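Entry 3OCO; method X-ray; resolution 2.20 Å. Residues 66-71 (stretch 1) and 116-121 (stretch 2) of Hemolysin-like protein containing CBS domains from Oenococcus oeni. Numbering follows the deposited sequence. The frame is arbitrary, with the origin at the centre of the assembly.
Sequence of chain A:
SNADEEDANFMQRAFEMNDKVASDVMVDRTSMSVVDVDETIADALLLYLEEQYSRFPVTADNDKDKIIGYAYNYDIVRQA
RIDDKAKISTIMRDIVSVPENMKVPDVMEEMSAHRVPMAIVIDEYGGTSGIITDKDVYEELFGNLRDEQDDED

Stretch 1, residues 66-71: KIIGYA
Stretch 2 (116-121) VPMAIV

A strand can pack against a neighbouring segment without hydrogen bonds, largely through side chains, and residues 66-71 and 116-121 of this CBS-domain protein illustrate how. They run nearly antiparallel, their end-to-end directions 170° apart, yet no hydrogen bond joins them: the CA atoms of Ile-67 and Ile-120 lie 7.8 Å apart, those of Tyr-70 and Met-118 7.6 Å. Lys-66, extended from an m chi1 through three t angles, stays out of reach. Ile-67 (phi/psi -75/117; chi m, m) points its CA-to-CB bond toward the partner, although its end leads away; CG2 therefore makes the contact, 3.8 Å from CG1 of Ile-120 (-105/123; m, p) and 4.1 Å from CE of Met-118. Ile-68 (-101/-10; chi1 34°, chi2 t) points away. Gly-69, at 173/-162, has no side chain, but its carbonyl O approaches Met-118 CE to 3.4 Å. Tyr-70 (-134/156; chi1 p, chi2 101°) points toward the partner. Its CB meets Met-118 CE at 3.4 Å, its CE2 lies 3.5 Å from Pro-117 CD, and its OH reaches 3.2 Å from Pro-117 CG, with Pro-117 at -98/7 and C-gamma endo. Met-118, a selenomethionine (-135/128; t, t, p), thus extends one methyl to three residues, though its high B factors counsel caution. Ala-71 (-110/132) points away.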

# COMPACT_ATOMS: atom_id res chain seq x y z
N LYS A 66 13.55 -20.02 -3.71
CA LYS A 66 12.76 -20.27 -4.90
C LYS A 66 11.42 -19.49 -4.93
O LYS A 66 10.32 -20.09 -4.96
CB LYS A 66 12.47 -21.78 -5.01
CG LYS A 66 13.70 -22.65 -5.30
CD LYS A 66 13.32 -24.12 -5.32
CE LYS A 66 14.52 -25.05 -5.47
NZ LYS A 66 14.16 -26.48 -5.14
N ILE A 67 11.49 -18.15 -4.93
CA ILE A 67 10.29 -17.32 -5.06
C ILE A 67 9.77 -17.31 -6.50
O ILE A 67 10.45 -16.83 -7.39
CB ILE A 67 10.54 -15.84 -4.67
CG1 ILE A 67 11.08 -15.71 -3.24
CG2 ILE A 67 9.26 -15.02 -4.83
CD1 ILE A 67 10.45 -16.67 -2.29
N ILE A 68 8.57 -17.82 -6.72
CA ILE A 68 8.02 -17.87 -8.08
C ILE A 68 7.00 -16.76 -8.40
O ILE A 68 6.61 -16.58 -9.56
CB ILE A 68 7.41 -19.25 -8.34
CG1 ILE A 68 6.79 -19.80 -7.06
CG2 ILE A 68 8.47 -20.23 -8.81
CD1 ILE A 68 5.85 -20.97 -7.29
N GLY A 69 6.57 -16.02 -7.38
CA GLY A 69 5.60 -14.94 -7.56
C GLY A 69 5.12 -14.36 -6.24
O GLY A 69 5.77 -14.56 -5.21
N TYR A 70 3.99 -13.65 -6.25
CA TYR A 70 3.42 -13.17 -4.98
C TYR A 70 1.95 -13.42 -4.89
O TYR A 70 1.28 -13.57 -5.92
CB TYR A 70 3.71 -11.69 -4.74
CG TYR A 70 2.80 -10.73 -5.49
CD1 TYR A 70 1.74 -10.09 -4.84
CD2 TYR A 70 3.02 -10.45 -6.82
CE1 TYR A 70 0.91 -9.20 -5.53
CE2 TYR A 70 2.20 -9.57 -7.52
CZ TYR A 70 1.15 -8.95 -6.87
OH TYR A 70 0.36 -8.08 -7.59
N ALA A 71 1.46 -13.50 -3.65
CA ALA A 71 0.01 -13.53 -3.36
C ALA A 71 -0.50 -12.23 -2.70
O ALA A 71 0.07 -11.73 -1.73
CB ALA A 71 -0.34 -14.73 -2.52
N VAL A 116 4.74 -5.22 -12.22
CA VAL A 116 4.64 -5.96 -10.98
C VAL A 116 4.85 -4.99 -9.82
O VAL A 116 5.52 -3.98 -9.97
CB VAL A 116 5.68 -7.12 -10.91
CG1 VAL A 116 5.46 -8.09 -12.06
CG2 VAL A 116 7.10 -6.58 -10.95
N PRO A 117 4.25 -5.28 -8.66
CA PRO A 117 4.49 -4.43 -7.49
C PRO A 117 5.56 -5.05 -6.59
O PRO A 117 5.83 -4.58 -5.49
CB PRO A 117 3.13 -4.43 -6.78
CG PRO A 117 2.33 -5.59 -7.41
CD PRO A 117 3.24 -6.31 -8.36
N MSE A 118 6.17 -6.13 -7.07
CA MSE A 118 7.22 -6.76 -6.28
C MSE A 118 8.44 -7.11 -7.09
O MSE A 118 8.35 -7.74 -8.14
CB MSE A 118 6.70 -7.98 -5.53
CG MSE A 118 7.81 -8.67 -4.74
SE MSE A 118 7.17 -9.92 -3.41
CE MSE A 118 7.06 -11.55 -4.45
N ALA A 119 9.59 -6.67 -6.60
CA ALA A 119 10.86 -7.07 -7.16
C ALA A 119 11.53 -8.01 -6.17
O ALA A 119 11.49 -7.76 -4.96
CB ALA A 119 11.72 -5.87 -7.39
N ILE A 120 12.12 -9.08 -6.67
CA ILE A 120 12.85 -9.99 -5.80
C ILE A 120 14.33 -9.75 -6.04
O ILE A 120 14.81 -9.85 -7.18
CB ILE A 120 12.50 -11.48 -6.08
CG1 ILE A 120 11.09 -11.82 -5.60
CG2 ILE A 120 13.42 -12.38 -5.32
CD1 ILE A 120 10.01 -11.01 -6.23
N VAL A 121 15.06 -9.41 -4.97
CA VAL A 121 16.49 -9.16 -5.07
C VAL A 121 17.28 -10.48 -4.97
O VAL A 121 17.19 -11.18 -3.96
CB VAL A 121 16.98 -8.16 -4.00
CG1 VAL A 121 18.40 -7.72 -4.29
CG2 VAL A 121 16.07 -6.93 -3.94